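Local coordinates for protein inactive dihydropteroate synthase 2 (Mycobacterium tuberculosis, PDB 2VP8) that probably lacks dihydropteroate synthase activity despite its family membership, seems to bind the pterin pyrophosphate substrate only very weakly, and probably can bind the inhibitor dapsone, at residues Asn142-Gly147 / Met285-Glu290; Ala199-Ala204 / Val214-Ala219; Thr184-Val189 / Gly229-Arg234. All coordinates share one frame; numbering follows the deposited sequence.

The three contacts run from the interior of a TIM-type barrel to its helical rim. Contact 1 joins the strand 140-142 region to strand 285-288 across the barrel, its centre about 4 Å from the centre of the chain; contact 2 packs helix 186-207 on strand 214-217, and contact 3 sets the start of the same helix against helix 227-234. Contacts 1 and 2 have centres about 12 Å apart and meet where Met-285 CE lies 3.4 Å from Leu-215 CD2. Contacts 2 and 3, centres about 18 Å apart, touch where Leu-232 CD1 lies 3.4 Å from Pro-218 O. His-220 has its side chain about 3 Å from that of Thr-144 in contact 1, whereas contact 3 lies away from it.

Contact 1 of 3, residues Asn142-Gly147 / Met285-Glu290; sequences NDTWGG and MFRVHE
The amide plane of Asn-142 and the guanidinium plane of Arg-287 stand 83° apart, nearly perpendicular, and Asn-142 ND2 meets the Arg-287 group obliquely. This pairing spans the interior of the TIM-type barrel: Asn-142 comes from the strand 140-142 side, while Arg-287 reaches in from strand 285-288. With CG anti to the backbone N (chi1 -162°) and the chain extended from CG to NE, the arginine and the shorter asparagine side chain together span the 10.5 Å between the CA atoms of Asn-142 and Arg-287. Asn-142 ND2 comes to 3.2 Å from Arg-287 NE, but both are donors and do not bond to each other; their closeness is probably tolerated because acidic groups lie beside them. Asp-83 accepts from Asn-142 ND2 and also forms a salt bridge with Arg-287 NH2, which has a second salt bridge to Asp-123. These carboxylates would offset the arginine's charge inside the barrel. Thr-144 OG1 lies 4.5 Å from Arg-287 NH1 and close to His-220, the residue that probably marks family members without synthase activity. Asp-143 OD1 accepts from Trp-145 N (an Asx turn) and from Gly-146 N (an Asx motif), both from the same face of the carboxylate, the Gly-146 N to Asp-143 OD1 bond measuring 3.1 Å.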
ATOM      1  N   ASN B 142      19.133  -6.319  17.601  1.00 33.68           N
ATOM      2  CA  ASN B 142      17.854  -5.651  17.509  1.00 33.92           C
ATOM      3  C   ASN B 142      17.340  -5.324  18.903  1.00 34.52           C
ATOM      4  O   ASN B 142      16.522  -6.059  19.465  1.00 34.20           O
ATOM      5  CB  ASN B 142      16.857  -6.516  16.745  1.00 33.87           C
ATOM      6  CG  ASN B 142      15.594  -5.770  16.390  1.00 33.24           C
ATOM      7  OD1 ASN B 142      15.517  -4.552  16.538  1.00 32.79           O
ATOM      8  ND2 ASN B 142      14.590  -6.500  15.912  1.00 32.15           N
ATOM      9  N   ASP B 143      17.850  -4.219  19.455  1.00 35.22           N
ATOM     10  CA  ASP B 143      17.412  -3.721  20.752  1.00 36.09           C
ATOM     11  C   ASP B 143      15.978  -3.225  20.643  1.00 36.55           C
ATOM     12  O   ASP B 143      15.722  -2.075  20.288  1.00 36.55           O
ATOM     13  CB  ASP B 143      18.343  -2.618  21.267  1.00 36.28           C
ATOM     14  CG  ASP B 143      18.021  -2.191  22.699  1.00 36.83           C
ATOM     15  OD1 ASP B 143      16.913  -2.511  23.190  1.00 37.21           O
ATOM     16  OD2 ASP B 143      18.880  -1.527  23.333  1.00 37.37           O
ATOM     17  N   THR B 144      15.052  -4.123  20.963  1.00 37.20           N
ATOM     18  CA  THR B 144      13.623  -3.882  20.802  1.00 37.85           C
ATOM     19  C   THR B 144      13.042  -2.875  21.820  1.00 38.34           C
ATOM     20  O   THR B 144      11.891  -2.446  21.688  1.00 38.31           O
ATOM     21  CB  THR B 144      12.844  -5.225  20.824  1.00 37.73           C
ATOM     22  OG1 THR B 144      11.513  -5.023  20.341  1.00 37.89           O
ATOM     23  CG2 THR B 144      12.796  -5.828  22.231  1.00 37.69           C
ATOM     24  N   TRP B 145      13.840  -2.505  22.824  1.00 38.91           N
ATOM     25  CA  TRP B 145      13.409  -1.565  23.864  1.00 39.48           C
ATOM     26  C   TRP B 145      13.881  -0.128  23.610  1.00 39.70           C
ATOM     27  O   TRP B 145      13.123   0.821  23.820  1.00 39.73           O
ATOM     28  CB  TRP B 145      13.854  -2.044  25.245  1.00 39.71           C
ATOM     29  CG  TRP B 145      12.972  -3.119  25.837  1.00 40.21           C
ATOM     30  CD1 TRP B 145      12.926  -4.439  25.473  1.00 40.51           C
ATOM     31  CD2 TRP B 145      12.023  -2.966  26.906  1.00 40.52           C
ATOM     32  NE1 TRP B 145      12.007  -5.113  26.245  1.00 40.66           N
ATOM     33  CE2 TRP B 145      11.439  -4.234  27.131  1.00 40.64           C
ATOM     34  CE3 TRP B 145      11.607  -1.879  27.692  1.00 40.60           C
ATOM     35  CZ2 TRP B 145      10.459  -4.449  28.115  1.00 40.61           C
ATOM     36  CZ3 TRP B 145      10.632  -2.092  28.672  1.00 40.48           C
ATOM     37  CH2 TRP B 145      10.071  -3.368  28.872  1.00 40.46           C
ATOM     38  N   GLY B 146      15.128   0.027  23.170  1.00 39.95           N
ATOM     39  CA  GLY B 146      15.631   1.336  22.750  1.00 40.18           C
ATOM     40  C   GLY B 146      17.022   1.699  23.237  1.00 40.24           C
ATOM     41  O   GLY B 146      17.742   2.451  22.577  1.00 40.38           O
ATOM     42  N   GLY B 147      17.401   1.171  24.392  1.00 40.16           N
ATOM     43  CA  GLY B 147      18.695   1.487  24.980  1.00 40.22           C
ATOM     44  C   GLY B 147      18.646   1.508  26.491  1.00 40.23           C
ATOM     45  O   GLY B 147      19.357   2.285  27.128  1.00 40.42           O
ATOM     46  N   MET B 285      13.926  -1.699   5.564  1.00 37.50           N
ATOM     47  CA  MET B 285      13.661  -3.017   6.135  1.00 37.39           C
ATOM     48  C   MET B 285      12.309  -3.089   6.835  1.00 37.19           C
ATOM     49  O   MET B 285      11.813  -2.084   7.347  1.00 36.92           O
ATOM     50  CB  MET B 285      14.778  -3.403   7.104  1.00 37.09           C
ATOM     51  CG  MET B 285      14.829  -4.868   7.445  1.00 37.34           C
ATOM     52  SD  MET B 285      16.450  -5.376   8.053  1.00 37.98           S
ATOM     53  CE  MET B 285      16.253  -4.936   9.757  1.00 41.10           C
ATOM     54  N   PHE B 286      11.730  -4.290   6.858  1.00 36.86           N
ATOM     55  CA  PHE B 286      10.437  -4.518   7.471  1.00 36.67           C
ATOM     56  C   PHE B 286      10.461  -5.759   8.351  1.00 36.86           C
ATOM     57  O   PHE B 286      10.782  -6.863   7.892  1.00 36.76           O
ATOM     58  CB  PHE B 286       9.355  -4.646   6.397  1.00 36.88           C
ATOM     59  CG  PHE B 286       9.035  -3.355   5.710  1.00 36.72           C
ATOM     60  CD1 PHE B 286       9.717  -2.978   4.566  1.00 37.30           C
ATOM     61  CD2 PHE B 286       8.056  -2.513   6.213  1.00 37.75           C
ATOM     62  CE1 PHE B 286       9.448  -1.774   3.934  1.00 37.17           C
ATOM     63  CE2 PHE B 286       7.764  -1.308   5.583  1.00 39.16           C
ATOM     64  CZ  PHE B 286       8.469  -0.938   4.437  1.00 38.84           C
ATOM     65  N   ARG B 287      10.119  -5.566   9.620  1.00 36.94           N
ATOM     66  CA  ARG B 287      10.053  -6.658  10.582  1.00 37.00           C
ATOM     67  C   ARG B 287       8.662  -7.278  10.572  1.00 37.05           C
ATOM     68  O   ARG B 287       7.676  -6.615  10.901  1.00 37.35           O
ATOM     69  CB  ARG B 287      10.396  -6.143  11.979  1.00 36.93           C
ATOM     70  CG  ARG B 287      10.768  -7.223  12.963  1.00 36.18           C
ATOM     71  CD  ARG B 287      11.203  -6.587  14.255  1.00 36.62           C
ATOM     72  NE  ARG B 287      11.636  -7.576  15.232  1.00 37.51           N
ATOM     73  CZ  ARG B 287      11.022  -7.801  16.386  1.00 37.39           C
ATOM     74  NH1 ARG B 287       9.951  -7.094  16.718  1.00 38.31           N
ATOM     75  NH2 ARG B 287      11.490  -8.722  17.214  1.00 36.62           N
ATOM     76  N   VAL B 288       8.593  -8.551  10.204  1.00 37.07           N
ATOM     77  CA  VAL B 288       7.323  -9.235  10.004  1.00 37.29           C
ATOM     78  C   VAL B 288       7.339 -10.652  10.558  1.00 37.68           C
ATOM     79  O   VAL B 288       8.404 -11.227  10.800  1.00 37.79           O
ATOM     80  CB  VAL B 288       6.919  -9.289   8.492  1.00 37.08           C
ATOM     81  CG1 VAL B 288       6.918  -7.914   7.879  1.00 37.70           C
ATOM     82  CG2 VAL B 288       7.842 -10.182   7.714  1.00 37.29           C
ATOM     83  N   HIS B 289       6.145 -11.207  10.763  1.00 38.38           N
ATOM     84  CA  HIS B 289       5.984 -12.635  11.013  1.00 38.96           C
ATOM     85  C   HIS B 289       5.785 -13.360   9.680  1.00 39.73           C
ATOM     86  O   HIS B 289       6.459 -14.354   9.404  1.00 40.11           O
ATOM     87  CB  HIS B 289       4.780 -12.890  11.909  1.00 38.76           C
ATOM     88  CG  HIS B 289       4.928 -12.351  13.293  1.00 38.38           C
ATOM     89  ND1 HIS B 289       4.553 -11.070  13.633  1.00 38.56           N
ATOM     90  CD2 HIS B 289       5.398 -12.921  14.425  1.00 37.94           C
ATOM     91  CE1 HIS B 289       4.789 -10.873  14.917  1.00 38.24           C
ATOM     92  NE2 HIS B 289       5.299 -11.982  15.422  1.00 37.99           N
ATOM     93  N   GLU B 290       4.857 -12.854   8.866  1.00 40.31           N
ATOM     94  CA  GLU B 290       4.553 -13.432   7.564  1.00 40.98           C
ATOM     95  C   GLU B 290       5.449 -12.801   6.523  1.00 40.67           C
ATOM     96  O   GLU B 290       5.263 -11.629   6.141  1.00 41.08           O
ATOM     97  CB  GLU B 290       3.084 -13.207   7.182  1.00 41.45           C
ATOM     98  CG  GLU B 290       2.378 -14.447   6.592  1.00 44.06           C
ATOM     99  CD  GLU B 290       2.850 -14.833   5.176  1.00 46.48           C
ATOM    100  OE1 GLU B 290       3.411 -15.946   5.007  1.00 47.71           O
ATOM    101  OE2 GLU B 290       2.653 -14.035   4.238  1.00 46.34           O
TER

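Contact 2 of 3, residues Ala199-Ala204 / Val214-Ala219; sequences AAAERA and VLIDPA
Val-214, at the beginning of the second segment, packs against Ala-201 of helix 186-207. Its CB points toward the helix, and CG1, lying anti to the backbone N (chi1 -179°), reaches within 4.0 Å of Ala-201 CB. The same methyl also approaches the helix backbone, with Val-214 CG1 4.2 Å from Ala-201 CA. At Leu-215 the side chain turns away from this helix toward the barrel interior; its backbone pairs with Leu-163 and Cys-165 of the neighbouring parallel strand. Ile-216 does not aim its CB straight at the helix, but its CG2 branch still reaches Ala-201 CB at 4.1 Å, so this one alanine methyl touches both Val-214 and Ile-216. Trp-244 from a nearby loop touches both Ala-201 and Ile-216. Further along, Asp-217 leaves the helix contact and its OD2 hydrogen-bonds to His-220 ND1. Helix 186-207 lies on the outer side of strand 214-217, the helix-strand half of a beta-alpha-beta crossover that starts from strand 162-166. With only a methyl at Ala-201, helix and strand can probably approach closely; the CA atoms of Ala-201 and Val-214 are 6.7 Å apart, and the buried methyl contacts imply cohesion by dispersion and exclusion of water.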
ATOM      1  N   ALA B 199      20.202  10.733  17.330  1.00 39.46           N
ATOM      2  CA  ALA B 199      21.191  10.824  18.398  1.00 39.01           C
ATOM      3  C   ALA B 199      21.606   9.425  18.850  1.00 38.80           C
ATOM      4  O   ALA B 199      22.786   9.156  19.075  1.00 38.72           O
ATOM      5  CB  ALA B 199      20.626  11.614  19.561  1.00 38.84           C
ATOM      6  N   ALA B 200      20.622   8.539  18.973  1.00 38.69           N
ATOM      7  CA  ALA B 200      20.861   7.135  19.290  1.00 38.62           C
ATOM      8  C   ALA B 200      21.810   6.489  18.276  1.00 38.48           C
ATOM      9  O   ALA B 200      22.723   5.756  18.656  1.00 38.59           O
ATOM     10  CB  ALA B 200      19.542   6.376  19.356  1.00 38.62           C
ATOM     11  N   ALA B 201      21.594   6.782  16.995  1.00 38.27           N
ATOM     12  CA  ALA B 201      22.466   6.326  15.916  1.00 38.19           C
ATOM     13  C   ALA B 201      23.889   6.878  16.032  1.00 38.29           C
ATOM     14  O   ALA B 201      24.860   6.131  15.908  1.00 38.32           O
ATOM     15  CB  ALA B 201      21.867   6.676  14.567  1.00 38.02           C
ATOM     16  N   GLU B 202      24.011   8.181  16.275  1.00 38.47           N
ATOM     17  CA  GLU B 202      25.322   8.812  16.399  1.00 38.62           C
ATOM     18  C   GLU B 202      26.073   8.315  17.634  1.00 38.64           C
ATOM     19  O   GLU B 202      27.294   8.120  17.587  1.00 38.54           O
ATOM     20  CB  GLU B 202      25.202  10.343  16.415  1.00 38.78           C
ATOM     21  CG  GLU B 202      24.683  10.968  15.112  1.00 39.37           C
ATOM     22  CD  GLU B 202      25.682  10.934  13.957  1.00 40.12           C
ATOM     23  OE1 GLU B 202      26.818  10.454  14.135  1.00 40.92           O
ATOM     24  OE2 GLU B 202      25.325  11.397  12.855  1.00 40.75           O
ATOM     25  N   ARG B 203      25.339   8.108  18.728  1.00 38.67           N
ATOM     26  CA  ARG B 203      25.920   7.599  19.974  1.00 38.68           C
ATOM     27  C   ARG B 203      26.434   6.177  19.804  1.00 38.43           C
ATOM     28  O   ARG B 203      27.420   5.792  20.431  1.00 38.57           O
ATOM     29  CB  ARG B 203      24.913   7.671  21.125  1.00 38.81           C
ATOM     30  CG  ARG B 203      24.998   8.958  21.946  1.00 39.71           C
ATOM     31  CD  ARG B 203      23.618   9.451  22.382  1.00 41.49           C
ATOM     32  NE  ARG B 203      22.843   8.419  23.075  1.00 42.54           N
ATOM     33  CZ  ARG B 203      21.516   8.315  23.037  1.00 43.06           C
ATOM     34  NH1 ARG B 203      20.789   9.173  22.330  1.00 42.95           N
ATOM     35  NH2 ARG B 203      20.912   7.338  23.702  1.00 43.52           N
ATOM     36  N   ALA B 204      25.776   5.407  18.947  1.00 37.99           N
ATOM     37  CA  ALA B 204      26.258   4.075  18.613  1.00 37.86           C
ATOM     38  C   ALA B 204      27.527   4.146  17.767  1.00 37.74           C
ATOM     39  O   ALA B 204      28.519   3.460  18.070  1.00 38.02           O
ATOM     40  CB  ALA B 204      25.183   3.267  17.909  1.00 37.74           C
ATOM     41  N   VAL B 214      24.322   0.366  11.197  1.00 36.50           N
ATOM     42  CA  VAL B 214      23.299   0.950  12.065  1.00 36.47           C
ATOM     43  C   VAL B 214      21.998   1.181  11.300  1.00 36.46           C
ATOM     44  O   VAL B 214      21.995   1.824  10.254  1.00 36.44           O
ATOM     45  CB  VAL B 214      23.747   2.289  12.689  1.00 36.48           C
ATOM     46  CG1 VAL B 214      22.645   2.841  13.594  1.00 36.91           C
ATOM     47  CG2 VAL B 214      25.040   2.129  13.467  1.00 36.11           C
ATOM     48  N   LEU B 215      20.902   0.648  11.834  1.00 36.34           N
ATOM     49  CA  LEU B 215      19.565   0.891  11.302  1.00 36.36           C
ATOM     50  C   LEU B 215      18.747   1.662  12.340  1.00 36.13           C
ATOM     51  O   LEU B 215      18.995   1.541  13.545  1.00 36.06           O
ATOM     52  CB  LEU B 215      18.874  -0.436  10.962  1.00 36.40           C
ATOM     53  CG  LEU B 215      19.399  -1.280   9.791  1.00 37.11           C
ATOM     54  CD1 LEU B 215      20.675  -2.065  10.145  1.00 38.10           C
ATOM     55  CD2 LEU B 215      18.331  -2.233   9.306  1.00 36.81           C
ATOM     56  N   ILE B 216      17.788   2.462  11.885  1.00 35.84           N
ATOM     57  CA  ILE B 216      16.922   3.183  12.818  1.00 35.67           C
ATOM     58  C   ILE B 216      15.482   2.700  12.744  1.00 35.97           C
ATOM     59  O   ILE B 216      14.939   2.478  11.664  1.00 35.86           O
ATOM     60  CB  ILE B 216      16.996   4.730  12.671  1.00 35.67           C
ATOM     61  CG1 ILE B 216      16.514   5.196  11.291  1.00 35.09           C
ATOM     62  CG2 ILE B 216      18.412   5.240  12.993  1.00 35.17           C
ATOM     63  CD1 ILE B 216      16.151   6.676  11.232  1.00 35.33           C
ATOM     64  N   ASP B 217      14.881   2.531  13.914  1.00 36.43           N
ATOM     65  CA  ASP B 217      13.520   2.030  14.027  1.00 36.96           C
ATOM     66  C   ASP B 217      12.668   3.038  14.806  1.00 37.22           C
ATOM     67  O   ASP B 217      12.458   2.886  16.008  1.00 37.10           O
ATOM     68  CB  ASP B 217      13.529   0.653  14.691  1.00 36.91           C
ATOM     69  CG  ASP B 217      12.144   0.110  14.934  1.00 37.76           C
ATOM     70  OD1 ASP B 217      11.165   0.643  14.366  1.00 39.97           O
ATOM     71  OD2 ASP B 217      12.032  -0.862  15.702  1.00 38.75           O
ATOM     72  N   PRO B 218      12.170   4.071  14.107  1.00 37.70           N
ATOM     73  CA  PRO B 218      11.510   5.223  14.709  1.00 38.19           C
ATOM     74  C   PRO B 218      10.111   4.956  15.253  1.00 38.78           C
ATOM     75  O   PRO B 218       9.658   5.686  16.130  1.00 38.81           O
ATOM     76  CB  PRO B 218      11.422   6.217  13.544  1.00 38.19           C
ATOM     77  CG  PRO B 218      12.303   5.656  12.468  1.00 37.80           C
ATOM     78  CD  PRO B 218      12.212   4.198  12.644  1.00 37.83           C
ATOM     79  N   ALA B 219       9.429   3.934  14.745  1.00 39.69           N
ATOM     80  CA  ALA B 219       8.038   3.705  15.128  1.00 40.62           C
ATOM     81  C   ALA B 219       7.788   2.347  15.779  1.00 41.34           C
ATOM     82  O   ALA B 219       6.718   1.758  15.597  1.00 41.50           O
ATOM     83  CB  ALA B 219       7.108   3.911  13.920  1.00 40.44           C
TER

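Contact 3 of 3, residues Thr184-Val189 / Gly229-Arg234; sequences TTTRGV and GLLLLR
Leu-231 points its forked end at the first turn of helix 186-207, where Thr-186 and Val-189 receive it at different angles. The threonine side chain runs obliquely to that of the leucine, whereas the valine side chain crosses it at about a right angle. Thr-186 OG1 is anti to its own backbone N (chi1 159°), a rotation that directs the hydroxyl toward the fork: it lies 3.6 Å from Leu-231 CD2 and 3.7 Å from Leu-231 CD1. This is a van der Waals approach of a polar oxygen to two methyls. One turn farther along, Val-189 CG1 supplies the apolar pairing, 4.2 Å from Leu-231 CD1. The valine and threonine therefore share the CD1 branch, while CD2 reaches from the hydroxyl to the guanidinium of Arg-234, lying 3.5 Å above one face and offset toward its rim. Arg-234 NH2 approaches Thr-186 OG1 obliquely at 4.4 Å, too far for a hydrogen bond. At its other terminal nitrogen, Arg-234 NH1 makes a weak hydrogen bond to the backbone O of Ile-304 of the second subunit. Leu-230 and Leu-233 also pack on that subunit, so helix 227-234 faces both its neighbour in the chain's own fold and the dimer partner. The CA atoms of Thr-186 and Leu-231, the nearest across the segments, are 8.3 Å apart. Leu-231 thereby joins two outer helices, one before and one after strand 214-217 in the chain, consistent with the helical layer of the TIM-type barrel of the pterin-binding family.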
ATOM      1  N   THR B 184       4.108  21.956  20.859  1.00 41.41           N
ATOM      2  CA  THR B 184       4.736  22.101  19.551  1.00 41.44           C
ATOM      3  C   THR B 184       3.893  21.415  18.477  1.00 41.49           C
ATOM      4  O   THR B 184       3.246  20.393  18.736  1.00 41.47           O
ATOM      5  CB  THR B 184       6.177  21.531  19.526  1.00 41.44           C
ATOM      6  OG1 THR B 184       6.155  20.145  19.891  1.00 41.32           O
ATOM      7  CG2 THR B 184       7.089  22.303  20.481  1.00 41.25           C
ATOM      8  N   THR B 185       3.920  21.988  17.274  1.00 41.40           N
ATOM      9  CA  THR B 185       3.145  21.507  16.127  1.00 41.21           C
ATOM     10  C   THR B 185       3.312  20.011  15.826  1.00 40.95           C
ATOM     11  O   THR B 185       4.279  19.379  16.250  1.00 40.89           O
ATOM     12  CB  THR B 185       3.452  22.341  14.847  1.00 41.32           C
ATOM     13  OG1 THR B 185       2.639  21.881  13.759  1.00 41.39           O
ATOM     14  CG2 THR B 185       4.939  22.241  14.462  1.00 41.30           C
ATOM     15  N   THR B 186       2.345  19.470  15.089  1.00 40.64           N
ATOM     16  CA  THR B 186       2.354  18.085  14.610  1.00 40.26           C
ATOM     17  C   THR B 186       3.612  17.751  13.800  1.00 39.96           C
ATOM     18  O   THR B 186       4.012  16.591  13.712  1.00 39.81           O
ATOM     19  CB  THR B 186       1.068  17.781  13.789  1.00 40.32           C
ATOM     20  OG1 THR B 186       1.276  16.652  12.930  1.00 40.14           O
ATOM     21  CG2 THR B 186       0.663  18.997  12.950  1.00 40.50           C
ATOM     22  N   ARG B 187       4.224  18.775  13.213  1.00 39.76           N
ATOM     23  CA  ARG B 187       5.521  18.641  12.556  1.00 39.66           C
ATOM     24  C   ARG B 187       6.627  18.377  13.589  1.00 39.19           C
ATOM     25  O   ARG B 187       7.503  17.540  13.368  1.00 39.25           O
ATOM     26  CB  ARG B 187       5.830  19.900  11.729  1.00 39.86           C
ATOM     27  CG  ARG B 187       7.238  19.965  11.140  1.00 40.70           C
ATOM     28  CD  ARG B 187       7.440  18.917  10.057  1.00 42.11           C
ATOM     29  NE  ARG B 187       8.842  18.537   9.919  1.00 43.45           N
ATOM     30  CZ  ARG B 187       9.307  17.686   9.008  1.00 44.01           C
ATOM     31  NH1 ARG B 187       8.481  17.126   8.132  1.00 44.12           N
ATOM     32  NH2 ARG B 187      10.603  17.397   8.971  1.00 44.20           N
ATOM     33  N   GLY B 188       6.564  19.090  14.712  1.00 38.67           N
ATOM     34  CA  GLY B 188       7.536  18.955  15.798  1.00 37.96           C
ATOM     35  C   GLY B 188       7.592  17.573  16.423  1.00 37.53           C
ATOM     36  O   GLY B 188       8.656  17.126  16.852  1.00 37.49           O
ATOM     37  N   VAL B 189       6.447  16.895  16.472  1.00 37.02           N
ATOM     38  CA  VAL B 189       6.365  15.538  17.006  1.00 36.52           C
ATOM     39  C   VAL B 189       7.271  14.608  16.204  1.00 36.33           C
ATOM     40  O   VAL B 189       7.974  13.768  16.771  1.00 36.21           O
ATOM     41  CB  VAL B 189       4.909  15.016  17.003  1.00 36.43           C
ATOM     42  CG1 VAL B 189       4.835  13.592  17.528  1.00 36.37           C
ATOM     43  CG2 VAL B 189       4.022  15.922  17.841  1.00 36.62           C
ATOM     44  N   GLY B 229       1.769   6.563  15.813  1.00 36.80           N
ATOM     45  CA  GLY B 229       2.089   5.579  14.781  1.00 36.19           C
ATOM     46  C   GLY B 229       1.821   6.086  13.381  1.00 35.78           C
ATOM     47  O   GLY B 229       2.747   6.243  12.579  1.00 36.18           O
ATOM     48  N   LEU B 230       0.552   6.358  13.095  1.00 35.32           N
ATOM     49  CA  LEU B 230       0.129   6.874  11.797  1.00 34.83           C
ATOM     50  C   LEU B 230       0.901   8.116  11.344  1.00 35.10           C
ATOM     51  O   LEU B 230       1.251   8.221  10.168  1.00 34.98           O
ATOM     52  CB  LEU B 230      -1.373   7.150  11.794  1.00 34.25           C
ATOM     53  CG  LEU B 230      -2.279   5.932  11.968  1.00 33.57           C
ATOM     54  CD1 LEU B 230      -3.705   6.353  12.319  1.00 31.69           C
ATOM     55  CD2 LEU B 230      -2.252   5.036  10.731  1.00 31.88           C
ATOM     56  N   LEU B 231       1.156   9.048  12.263  1.00 35.44           N
ATOM     57  CA  LEU B 231       1.943  10.238  11.942  1.00 36.41           C
ATOM     58  C   LEU B 231       3.304   9.854  11.421  1.00 37.04           C
ATOM     59  O   LEU B 231       3.700  10.273  10.336  1.00 37.83           O
ATOM     60  CB  LEU B 231       2.155  11.132  13.159  1.00 36.42           C
ATOM     61  CG  LEU B 231       1.409  12.457  13.279  1.00 37.34           C
ATOM     62  CD1 LEU B 231       2.158  13.300  14.313  1.00 37.75           C
ATOM     63  CD2 LEU B 231       1.258  13.214  11.946  1.00 35.65           C
ATOM     64  N   LEU B 232       4.024   9.055  12.198  1.00 37.18           N
ATOM     65  CA  LEU B 232       5.345   8.652  11.801  1.00 37.66           C
ATOM     66  C   LEU B 232       5.283   7.940  10.463  1.00 38.09           C
ATOM     67  O   LEU B 232       6.151   8.143   9.611  1.00 38.77           O
ATOM     68  CB  LEU B 232       6.002   7.791  12.876  1.00 37.67           C
ATOM     69  CG  LEU B 232       6.255   8.506  14.202  1.00 37.06           C
ATOM     70  CD1 LEU B 232       6.990   7.582  15.143  1.00 37.52           C
ATOM     71  CD2 LEU B 232       7.038   9.801  14.005  1.00 37.10           C
ATOM     72  N   LEU B 233       4.244   7.131  10.268  1.00 38.20           N
ATOM     73  CA  LEU B 233       4.004   6.486   8.980  1.00 38.43           C
ATOM     74  C   LEU B 233       3.872   7.510   7.862  1.00 38.50           C
ATOM     75  O   LEU B 233       4.474   7.357   6.797  1.00 38.67           O
ATOM     76  CB  LEU B 233       2.738   5.635   9.023  1.00 38.42           C
ATOM     77  CG  LEU B 233       2.895   4.153   9.326  1.00 39.24           C
ATOM     78  CD1 LEU B 233       1.523   3.506   9.600  1.00 38.76           C
ATOM     79  CD2 LEU B 233       3.614   3.480   8.172  1.00 39.73           C
ATOM     80  N   ARG B 234       3.079   8.551   8.107  1.00 38.31           N
ATOM     81  CA  ARG B 234       2.887   9.618   7.133  1.00 38.04           C
ATOM     82  C   ARG B 234       4.231  10.249   6.779  1.00 37.95           C
ATOM     83  O   ARG B 234       4.419  10.735   5.665  1.00 37.74           O
ATOM     84  CB  ARG B 234       1.949  10.679   7.703  1.00 38.06           C
ATOM     85  CG  ARG B 234       1.413  11.678   6.704  1.00 37.03           C
ATOM     86  CD  ARG B 234       0.022  12.129   7.146  1.00 36.46           C
ATOM     87  NE  ARG B 234       0.019  13.343   7.949  1.00 33.79           N
ATOM     88  CZ  ARG B 234      -0.850  13.611   8.914  1.00 33.17           C
ATOM     89  NH1 ARG B 234      -1.794  12.743   9.260  1.00 32.64           N
ATOM     90  NH2 ARG B 234      -0.756  14.757   9.554  1.00 32.99           N
TER